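Local coordinates for protein glutathione S-transferase (Bombyx mori, PDB 4E8H) that probably catalyses the conjugation of glutathione to electrophilic compounds as a homodimeric glutathione transferase, and is captured here with glutathione bound, at residues B[70-75]-B[105-110]; B[17-22]-B[165-170]; B[87-92]-B[98-103]; B[150-153]-B[157-160]. All coordinates share one frame; numbering follows the deposited sequence.

Contact 1. Residues B[70-75]-B[105-110]; sequences ESRAIQ and FDLGTL. With GSH (glutathione), chain F.
Arg-72 reaches from the first turn of helix 71-82 to Asp-106 and Leu-107 on helix 93-124, with glutathione beside its tip. At CB the chain sets off with CG anti to the carbonyl carbon (chi1 -64°), then runs extended as far as NE. CD passes 4.0 Å from Leu-107 CB. NE next bonds Asp-106 OD2 at 2.9 Å, and beyond CZ the NH2 nitrogen bonds the same oxygen, OD2 of Asp-106, also at 2.9 Å. The grip is side-on: OD2 lies near the guanidinium plane, while that plane and the carboxylate are turned 50° apart. Both nitrogens approach OD2 from one face of the carboxylate, and Thr-164 OG1 is a further partner of this oxygen. Leu-107 CB sits over one guanidinium face, toward its rim. NH1 has glutathione O11 at 3.2 Å at the guanidinium edge and Leu-107 CD1 3.7 Å away over one face. The gamma-glutamyl carboxylate of glutathione is bonded by Ser-71, whose OG is 2.6 Å from O11 and whose backbone N is 2.8 Å from O12. One arginine thus faces two carboxylates, and its positive charge, oriented by Asp-106, probably helps to hold the gamma-glutamyl one.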
# COMPACT_ATOMS: atom_id res chain seq x y z
N GLU B 70 8.53 -5.24 2.41
CA GLU B 70 7.68 -4.06 2.15
C GLU B 70 8.07 -2.92 3.09
O GLU B 70 7.82 -2.98 4.30
CB GLU B 70 6.17 -4.35 2.24
CG GLU B 70 5.62 -5.21 1.10
CD GLU B 70 5.55 -4.49 -0.24
OE1 GLU B 70 5.70 -3.25 -0.30
OE2 GLU B 70 5.33 -5.20 -1.25
N SER B 71 8.68 -1.88 2.52
CA SER B 71 9.20 -0.75 3.29
C SER B 71 8.19 -0.13 4.24
O SER B 71 8.53 0.19 5.39
CB SER B 71 9.76 0.32 2.35
OG SER B 71 8.78 0.74 1.42
N ARG B 72 6.95 0.04 3.78
CA ARG B 72 5.94 0.75 4.56
C ARG B 72 5.39 -0.09 5.73
O ARG B 72 5.00 0.46 6.76
CB ARG B 72 4.83 1.29 3.65
CG ARG B 72 5.34 2.37 2.67
CD ARG B 72 4.40 2.58 1.47
NE ARG B 72 5.04 3.34 0.40
CZ ARG B 72 5.84 2.82 -0.53
NH1 ARG B 72 6.11 1.52 -0.54
NH2 ARG B 72 6.36 3.60 -1.47
N ALA B 73 5.39 -1.41 5.57
CA ALA B 73 5.07 -2.34 6.67
C ALA B 73 6.21 -2.38 7.70
O ALA B 73 5.95 -2.47 8.90
CB ALA B 73 4.78 -3.73 6.14
N ILE B 74 7.45 -2.32 7.21
CA ILE B 74 8.63 -2.24 8.08
C ILE B 74 8.61 -0.97 8.92
O ILE B 74 8.80 -1.02 10.14
CB ILE B 74 9.95 -2.34 7.28
CG1 ILE B 74 10.09 -3.73 6.64
CG2 ILE B 74 11.15 -2.05 8.18
CD1 ILE B 74 11.18 -3.83 5.57
N GLN B 75 8.37 0.17 8.27
CA GLN B 75 8.26 1.47 8.94
C GLN B 75 7.27 1.44 10.09
O GLN B 75 7.60 1.84 11.22
CB GLN B 75 7.80 2.53 7.96
CG GLN B 75 8.86 3.11 7.07
CD GLN B 75 8.31 4.24 6.24
OE1 GLN B 75 7.56 4.02 5.28
NE2 GLN B 75 8.65 5.47 6.60
N PHE B 105 -1.49 5.92 -0.65
CA PHE B 105 -1.27 6.93 -1.69
C PHE B 105 0.16 6.84 -2.21
O PHE B 105 0.38 6.79 -3.42
CB PHE B 105 -1.55 8.34 -1.15
CG PHE B 105 -1.16 9.46 -2.10
CD1 PHE B 105 -1.97 9.79 -3.19
CD2 PHE B 105 0.00 10.19 -1.89
CE1 PHE B 105 -1.61 10.82 -4.06
CE2 PHE B 105 0.37 11.22 -2.75
CZ PHE B 105 -0.44 11.54 -3.84
N ASP B 106 1.12 6.80 -1.29
CA ASP B 106 2.53 6.73 -1.66
C ASP B 106 2.83 5.48 -2.49
O ASP B 106 3.42 5.59 -3.56
CB ASP B 106 3.42 6.78 -0.42
CG ASP B 106 4.90 6.87 -0.76
OD1 ASP B 106 5.28 7.73 -1.59
OD2 ASP B 106 5.69 6.09 -0.19
N LEU B 107 2.39 4.32 -2.02
CA LEU B 107 2.66 3.07 -2.74
C LEU B 107 1.89 2.97 -4.06
O LEU B 107 2.49 2.73 -5.11
CB LEU B 107 2.36 1.85 -1.86
CG LEU B 107 2.48 0.46 -2.50
CD1 LEU B 107 3.84 0.24 -3.17
CD2 LEU B 107 2.22 -0.64 -1.48
N GLY B 108 0.58 3.15 -4.00
CA GLY B 108 -0.28 2.89 -5.16
C GLY B 108 -0.41 4.02 -6.16
O GLY B 108 -0.91 3.80 -7.27
N THR B 109 0.03 5.22 -5.79
CA THR B 109 -0.14 6.39 -6.65
C THR B 109 1.19 7.10 -6.94
O THR B 109 1.69 7.04 -8.06
CB THR B 109 -1.19 7.38 -6.07
OG1 THR B 109 -2.43 6.69 -5.86
CG2 THR B 109 -1.42 8.55 -7.01
N LEU B 110 1.75 7.77 -5.93
CA LEU B 110 2.93 8.61 -6.11
C LEU B 110 4.17 7.83 -6.56
O LEU B 110 4.76 8.15 -7.59
CB LEU B 110 3.25 9.42 -4.85
CG LEU B 110 4.35 10.49 -4.98
CD1 LEU B 110 3.86 11.69 -5.80
CD2 LEU B 110 4.83 10.95 -3.61
N1 GSH F . 7.06 -2.21 -2.57
CA1 GSH F . 8.37 -2.66 -2.15
C1 GSH F . 8.76 -1.93 -0.89
O11 GSH F . 8.23 -0.84 -0.60
O12 GSH F . 9.61 -2.42 -0.11
CB1 GSH F . 9.40 -2.38 -3.25
CG1 GSH F . 10.58 -3.34 -3.15
CD1 GSH F . 11.32 -3.43 -4.47
OE1 GSH F . 10.62 -3.54 -5.69
N2 GSH F . 12.65 -3.39 -4.41
CA2 GSH F . 13.48 -3.57 -5.60
C2 GSH F . 13.92 -5.00 -5.73
O2 GSH F . 14.12 -5.75 -4.55
CB2 GSH F . 14.71 -2.67 -5.51
SG2 GSH F . 14.29 -0.90 -5.53
N3 GSH F . 14.09 -5.49 -6.95
CA3 GSH F . 14.66 -6.80 -7.19
C3 GSH F . 13.62 -7.89 -7.26
O31 GSH F . 12.45 -7.67 -6.87
O32 GSH F . 13.90 -9.03 -7.69

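Contact 2. Residues B[17-22]-B[165-170]; sequences PCRAVM and IVVTIT. With GSH (glutathione), chain F.
Val-167 pushes its two methyl groups against Arg-19 and Ala-20, and these few atoms make most of the meeting between helix 16-27 and helix 160-174. CG1 of the valine, anti to the backbone N (chi1 173°), stands over one face of the Arg-19 guanidinium, nearer its rim than its centre, and lies 3.6 Å from Arg-19 NH2. CG2 turns to the helix backbone instead: it is 3.8 Å from Ala-20 N and 4.1 Å from Ala-20 CB, a small side chain that lets the valine come down close. A turn further on, the methyl CG2 of Thr-170 comes within 4.2 Å of Arg-19 NH2, a looser touch.

The next shell explains why the guanidinium lies where it does. The Arg-19 chain bends at chi3 (53°) and brings NH2 to a salt bridge with Asp-205 OD1 and a hydrogen bond with Asn-171 OD1, while NH1 bonds Pro-14 O. Asp-205 also meets Thr-170 OG1 through its other oxygen, OD2, so helix 201-213 closes over the same group.

Further out, the segment axes pass 9.2 Å apart at 127°, joining the first helix of the thioredoxin-like domain to the helical C-terminal domain. Pro-17, which begins the segment, has CB 3.7 Å from glutathione O12. A buried arginine charge is thus paired with Asp-205, which probably balances it, while a methyl packs on one face, giving this domain interface both electrostatic and apolar cohesion.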
# COMPACT_ATOMS: atom_id res chain seq x y z
N PRO B 17 12.88 2.51 -1.29
CA PRO B 17 12.28 1.89 -0.11
C PRO B 17 13.26 1.63 1.04
O PRO B 17 12.88 1.80 2.21
CB PRO B 17 11.70 0.57 -0.65
CG PRO B 17 12.42 0.32 -1.92
CD PRO B 17 12.66 1.68 -2.49
N CYS B 18 14.50 1.24 0.73
CA CYS B 18 15.53 1.07 1.76
C CYS B 18 15.78 2.38 2.52
O CYS B 18 15.89 2.38 3.75
CB CYS B 18 16.83 0.54 1.16
SG CYS B 18 16.70 -1.14 0.48
N ARG B 19 15.84 3.48 1.78
CA ARG B 19 16.09 4.81 2.35
C ARG B 19 14.99 5.29 3.29
O ARG B 19 15.28 5.92 4.31
CB ARG B 19 16.34 5.82 1.23
CG ARG B 19 17.71 5.68 0.57
CD ARG B 19 17.71 6.15 -0.87
NE ARG B 19 17.17 7.50 -1.03
CZ ARG B 19 16.90 8.07 -2.20
NH1 ARG B 19 17.11 7.42 -3.33
NH2 ARG B 19 16.41 9.31 -2.23
N ALA B 20 13.73 4.98 2.96
CA ALA B 20 12.60 5.30 3.84
C ALA B 20 12.71 4.55 5.17
O ALA B 20 12.47 5.12 6.24
CB ALA B 20 11.28 4.98 3.15
N VAL B 21 13.08 3.27 5.10
CA VAL B 21 13.27 2.45 6.30
C VAL B 21 14.43 2.99 7.16
O VAL B 21 14.28 3.14 8.38
CB VAL B 21 13.51 0.95 5.97
CG1 VAL B 21 13.87 0.16 7.22
CG2 VAL B 21 12.27 0.35 5.31
N MET B 22 15.56 3.29 6.52
CA MET B 22 16.77 3.72 7.22
C MET B 22 16.57 5.03 7.99
O MET B 22 17.06 5.16 9.11
CB MET B 22 17.95 3.85 6.25
CG MET B 22 18.48 2.51 5.74
SD MET B 22 19.45 2.64 4.22
CE MET B 22 21.05 3.09 4.88
N ILE B 165 7.33 9.49 1.60
CA ILE B 165 7.01 10.43 0.54
C ILE B 165 8.21 11.34 0.22
O ILE B 165 8.49 11.60 -0.96
CB ILE B 165 5.71 11.24 0.86
CG1 ILE B 165 4.48 10.33 0.73
CG2 ILE B 165 5.57 12.47 -0.05
CD1 ILE B 165 3.19 10.88 1.34
N VAL B 166 8.92 11.79 1.25
CA VAL B 166 10.07 12.69 1.07
C VAL B 166 11.21 12.08 0.24
O VAL B 166 11.95 12.80 -0.43
CB VAL B 166 10.59 13.29 2.42
CG1 VAL B 166 11.63 12.39 3.08
CG2 VAL B 166 11.15 14.69 2.22
N VAL B 167 11.33 10.75 0.27
CA VAL B 167 12.32 10.05 -0.56
C VAL B 167 12.09 10.36 -2.04
O VAL B 167 13.04 10.67 -2.77
CB VAL B 167 12.32 8.52 -0.31
CG1 VAL B 167 13.23 7.80 -1.30
CG2 VAL B 167 12.75 8.20 1.12
N THR B 168 10.83 10.31 -2.46
CA THR B 168 10.44 10.57 -3.85
C THR B 168 10.70 12.02 -4.24
O THR B 168 11.17 12.30 -5.35
CB THR B 168 8.96 10.19 -4.07
OG1 THR B 168 8.83 8.76 -4.00
CG2 THR B 168 8.46 10.65 -5.44
N ILE B 169 10.39 12.94 -3.33
CA ILE B 169 10.60 14.36 -3.56
C ILE B 169 12.10 14.66 -3.60
O ILE B 169 12.54 15.47 -4.42
CB ILE B 169 9.83 15.23 -2.52
CG1 ILE B 169 8.33 14.90 -2.53
CG2 ILE B 169 10.06 16.72 -2.76
CD1 ILE B 169 7.64 15.00 -3.90
N THR B 170 12.87 13.99 -2.74
CA THR B 170 14.33 14.09 -2.79
C THR B 170 14.87 13.61 -4.15
O THR B 170 15.72 14.28 -4.74
CB THR B 170 15.00 13.31 -1.63
OG1 THR B 170 14.54 13.82 -0.38
CG2 THR B 170 16.53 13.45 -1.69
N1 GSH F . 7.06 -2.21 -2.57
CA1 GSH F . 8.37 -2.66 -2.15
C1 GSH F . 8.76 -1.93 -0.89
O11 GSH F . 8.23 -0.84 -0.60
O12 GSH F . 9.61 -2.42 -0.11
CB1 GSH F . 9.40 -2.38 -3.25
CG1 GSH F . 10.58 -3.34 -3.15
CD1 GSH F . 11.32 -3.43 -4.47
OE1 GSH F . 10.62 -3.54 -5.69
N2 GSH F . 12.65 -3.39 -4.41
CA2 GSH F . 13.48 -3.57 -5.60
C2 GSH F . 13.92 -5.00 -5.73
O2 GSH F . 14.12 -5.75 -4.55
CB2 GSH F . 14.71 -2.67 -5.51
SG2 GSH F . 14.29 -0.90 -5.53
N3 GSH F . 14.09 -5.49 -6.95
CA3 GSH F . 14.66 -6.80 -7.19
C3 GSH F . 13.62 -7.89 -7.26
O31 GSH F . 12.45 -7.67 -6.87
O32 GSH F . 13.90 -9.03 -7.69

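Contact 3. Residues B[87-92]-B[98-103]; sequences SLYPKN and IIDQRL
Tyr-89 and Pro-90 lean on Ile-99 and Asp-100, nearly two turns into helix 93-124. The packing is closest at the proline, where CD of Pro-90 is pressed to 3.3 Å from Ile-99 CD1, less than the usual separation of two carbons. The other branch of the isoleucine, CG2, meets the tyrosine at its ring edge, 3.6 Å from Tyr-89 CD1. With CG1 anti to the carbonyl carbon (chi1 -62°), CG2 faces the ring, and the extended chi2 carries CD1 on to the proline. Beyond them the phenol OH gives its proton to Asp-100 OD1 over 2.7 Å, using the syn lone pair of that oxygen; ring and carboxylate are turned 61° from each other.

The segment 87-92 is part of the linker of the glutathione transferase fold, which leads from the last helix of the thioredoxin-like domain, 71-82, into the long first helix of the helical domain. Residues of both helices line the tyrosine: Thr-76, Val-79 and Asn-80 of the first, Arg-96 of the second.

Packing slackens toward Leu-103, whose CD1 is 4.5 Å from Tyr-89 CE1. The solvent side is formed by Ser-87, Lys-91 and Asn-92, all exposed; of these, Asn-92 is the N-cap of helix 93-124, its OD1 bonded to Gln-95 N. Asp-100, by contrast, is buried and also packs on Thr-76 of the second subunit.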
# COMPACT_ATOMS: atom_id res chain seq x y z
N SER B 87 4.12 8.97 18.30
CA SER B 87 3.99 10.23 17.56
C SER B 87 4.18 10.10 16.05
O SER B 87 3.53 10.80 15.27
CB SER B 87 4.94 11.29 18.13
OG SER B 87 6.29 10.95 17.88
N LEU B 88 5.08 9.20 15.64
CA LEU B 88 5.34 8.92 14.22
C LEU B 88 4.24 8.10 13.56
O LEU B 88 4.19 7.99 12.33
CB LEU B 88 6.68 8.19 14.05
CG LEU B 88 8.02 8.90 13.83
CD1 LEU B 88 9.05 7.87 13.34
CD2 LEU B 88 7.92 10.06 12.85
N TYR B 89 3.37 7.51 14.37
CA TYR B 89 2.32 6.61 13.89
C TYR B 89 1.31 6.37 15.02
O TYR B 89 1.27 5.27 15.59
CB TYR B 89 2.94 5.30 13.39
CG TYR B 89 2.02 4.38 12.59
CD1 TYR B 89 1.34 4.85 11.47
CD2 TYR B 89 1.87 3.04 12.95
CE1 TYR B 89 0.50 4.00 10.74
CE2 TYR B 89 1.05 2.19 12.22
CZ TYR B 89 0.36 2.68 11.12
OH TYR B 89 -0.46 1.84 10.39
N PRO B 90 0.51 7.41 15.37
CA PRO B 90 -0.37 7.38 16.54
C PRO B 90 -1.41 6.27 16.50
O PRO B 90 -1.78 5.80 15.43
CB PRO B 90 -1.05 8.75 16.51
CG PRO B 90 -0.87 9.24 15.12
CD PRO B 90 0.45 8.71 14.70
N LYS B 91 -1.87 5.86 17.68
CA LYS B 91 -2.77 4.72 17.80
C LYS B 91 -4.24 5.11 17.69
O LYS B 91 -5.08 4.25 17.41
CB LYS B 91 -2.48 3.94 19.08
CG LYS B 91 -1.19 3.15 18.97
CD LYS B 91 -0.90 2.36 20.24
CE LYS B 91 0.42 1.61 20.05
NZ LYS B 91 0.61 0.55 21.08
N ASN B 92 -4.53 6.39 17.89
CA ASN B 92 -5.85 6.95 17.63
C ASN B 92 -6.32 6.50 16.25
O ASN B 92 -5.64 6.79 15.26
CB ASN B 92 -5.81 8.47 17.71
CG ASN B 92 -7.14 9.11 17.35
OD1 ASN B 92 -7.33 9.60 16.24
ND2 ASN B 92 -8.07 9.10 18.30
N ILE B 98 -5.66 8.24 8.57
CA ILE B 98 -5.13 9.26 7.65
C ILE B 98 -3.72 8.89 7.19
O ILE B 98 -3.41 8.95 6.00
CB ILE B 98 -5.17 10.68 8.27
CG1 ILE B 98 -6.61 11.07 8.64
CG2 ILE B 98 -4.56 11.71 7.31
CD1 ILE B 98 -6.72 12.31 9.52
N ILE B 99 -2.87 8.49 8.14
CA ILE B 99 -1.52 8.04 7.83
C ILE B 99 -1.57 6.84 6.89
O ILE B 99 -0.82 6.80 5.91
CB ILE B 99 -0.71 7.69 9.11
CG1 ILE B 99 -0.55 8.93 9.99
CG2 ILE B 99 0.67 7.14 8.75
CD1 ILE B 99 -0.21 8.62 11.42
N ASP B 100 -2.46 5.89 7.17
CA ASP B 100 -2.58 4.70 6.32
C ASP B 100 -3.00 5.03 4.90
O ASP B 100 -2.49 4.42 3.95
CB ASP B 100 -3.51 3.66 6.96
CG ASP B 100 -2.86 2.93 8.11
OD1 ASP B 100 -1.61 2.84 8.15
OD2 ASP B 100 -3.59 2.43 9.00
N GLN B 101 -3.90 6.00 4.73
CA GLN B 101 -4.29 6.46 3.40
C GLN B 101 -3.11 7.10 2.66
O GLN B 101 -2.93 6.86 1.47
CB GLN B 101 -5.49 7.41 3.47
CG GLN B 101 -5.91 8.00 2.11
CD GLN B 101 -5.16 9.29 1.78
OE1 GLN B 101 -5.00 10.16 2.63
NE2 GLN B 101 -4.71 9.41 0.53
N ARG B 102 -2.32 7.90 3.37
CA ARG B 102 -1.15 8.55 2.78
C ARG B 102 -0.09 7.52 2.36
O ARG B 102 0.55 7.67 1.32
CB ARG B 102 -0.55 9.61 3.71
CG ARG B 102 -1.51 10.73 4.14
CD ARG B 102 -1.97 11.61 2.97
NE ARG B 102 -2.45 12.91 3.44
CZ ARG B 102 -3.69 13.38 3.29
NH1 ARG B 102 -4.62 12.67 2.66
NH2 ARG B 102 -3.99 14.58 3.76
N LEU B 103 0.07 6.47 3.17
CA LEU B 103 0.97 5.36 2.85
C LEU B 103 0.52 4.57 1.62
O LEU B 103 1.34 4.22 0.78
CB LEU B 103 1.16 4.43 4.06
CG LEU B 103 2.00 4.96 5.23
CD1 LEU B 103 1.84 4.07 6.46
CD2 LEU B 103 3.48 5.08 4.85

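Contact 4. Residues B[150-153]-B[157-160]; sequences RPFV and NMTV
Phe-152 lays one face of its ring over the main chain and CB of Met-158, just ahead of helix 160-174 in the helical domain of glutathione transferases. Thr-159 is the N-cap of that helix, its OG1 weakly bonded to Ala-161 N, and Asp-162 accepts from Thr-159 N, the Asp half of the N-capping box known in this fold. The ring takes its place with CG anti to the carbonyl carbon of Phe-152 (chi1 -65°), which swings it across to the other segment.

Seen from the ring, Met-158 CB is the methylene closest to the axis. It stands 4.0 Å from the centroid of the Phe-152 ring and 15° off the normal, a CH-pi contact over the face. The flat side of the Asn-157 to Met-158 peptide, nearly parallel to the ring, lies toward its rim, with Met-158 N over the face, 3.5 Å from Phe-152 CD2, and the carbonyl carbon of Asn-157 likewise 3.5 Å from that atom. The thioether end of Met-158 leads away, the two side chains running at a slant to each other. Met-195 of helix 183-196 touches both Phe-152 and Met-158.

The backbones are tied together through a third party: Asp-162 accepts from Val-153 N with OD1 and from Thr-159 N with OD2, one carboxylate bridging the two segments. Beside it the side chains only graze each other, Val-153 CG2 lying 4.4 Å from Thr-159 OG1.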
# COMPACT_ATOMS: atom_id res chain seq x y z
N ARG B 150 -2.04 22.01 6.44
CA ARG B 150 -1.35 21.10 7.35
C ARG B 150 0.14 21.27 7.12
O ARG B 150 0.57 21.42 5.98
CB ARG B 150 -1.67 19.64 7.04
CG ARG B 150 -3.11 19.32 6.80
CD ARG B 150 -3.23 17.86 6.44
NE ARG B 150 -4.60 17.40 6.63
CZ ARG B 150 -5.56 17.47 5.72
NH1 ARG B 150 -5.31 17.98 4.51
NH2 ARG B 150 -6.77 17.03 6.00
N PRO B 151 0.93 21.24 8.21
CA PRO B 151 2.38 21.32 8.03
C PRO B 151 2.99 20.00 7.55
O PRO B 151 4.08 20.01 6.98
CB PRO B 151 2.89 21.68 9.43
CG PRO B 151 1.85 21.14 10.35
CD PRO B 151 0.54 21.25 9.63
N PHE B 152 2.30 18.89 7.80
CA PHE B 152 2.77 17.57 7.38
C PHE B 152 1.63 16.80 6.70
O PHE B 152 0.47 17.20 6.80
CB PHE B 152 3.35 16.80 8.57
CG PHE B 152 4.59 17.44 9.14
CD1 PHE B 152 5.81 17.31 8.50
CD2 PHE B 152 4.52 18.20 10.31
CE1 PHE B 152 6.96 17.90 9.01
CE2 PHE B 152 5.67 18.80 10.84
CZ PHE B 152 6.89 18.65 10.19
N VAL B 153 1.97 15.72 5.99
CA VAL B 153 0.99 15.06 5.12
C VAL B 153 -0.27 14.55 5.83
O VAL B 153 -1.35 14.56 5.25
CB VAL B 153 1.61 13.93 4.24
CG1 VAL B 153 2.64 14.50 3.27
CG2 VAL B 153 2.22 12.82 5.09
N ASN B 157 1.85 16.81 13.02
CA ASN B 157 3.15 16.22 13.34
C ASN B 157 3.68 15.34 12.21
O ASN B 157 2.90 14.76 11.45
CB ASN B 157 3.06 15.42 14.64
CG ASN B 157 2.52 16.24 15.80
OD1 ASN B 157 3.11 17.25 16.19
ND2 ASN B 157 1.39 15.82 16.35
N MET B 158 5.00 15.25 12.09
CA MET B 158 5.64 14.38 11.11
C MET B 158 5.35 12.91 11.42
O MET B 158 5.34 12.50 12.58
CB MET B 158 7.16 14.62 11.06
CG MET B 158 7.87 13.96 9.88
SD MET B 158 9.67 14.13 9.91
CE MET B 158 10.11 12.97 11.21
N THR B 159 5.08 12.13 10.37
CA THR B 159 4.78 10.70 10.51
C THR B 159 5.62 9.87 9.53
O THR B 159 6.38 10.43 8.73
CB THR B 159 3.27 10.40 10.30
OG1 THR B 159 2.87 10.78 8.98
CG2 THR B 159 2.42 11.14 11.33
N VAL B 160 5.49 8.55 9.60
CA VAL B 160 6.15 7.65 8.64
C VAL B 160 5.76 7.98 7.20
O VAL B 160 6.54 7.76 6.27
CB VAL B 160 5.90 6.15 8.95
CG1 VAL B 160 6.60 5.73 10.23
CG2 VAL B 160 4.40 5.83 9.01

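In the fold
Contacts 1 and 2 both touch glutathione and lie side by side, centres about 10 Å apart, where helices 71-82 and 16-27 of the thioredoxin-like domain face the helical domain. Ser-71 CB packs 3.5 Å from Pro-17 O between them. Contact 3 lies nearer the N-terminal start of helix 93-124, its centre about 12 Å from that of contact 1, and Leu-103 O is 3.5 Å from Arg-72 CD. Contact 4 sits about 9 Å from contact 3 between centres, joined by probable hydrogen bonds from Arg-102 NE to Val-153 O and from Val-160 N to Leu-88 O. Gln-75 NE2, 3.1 Å from Val-160 O, links it to contact 1. Contacts 1 and 3 also reach the second subunit.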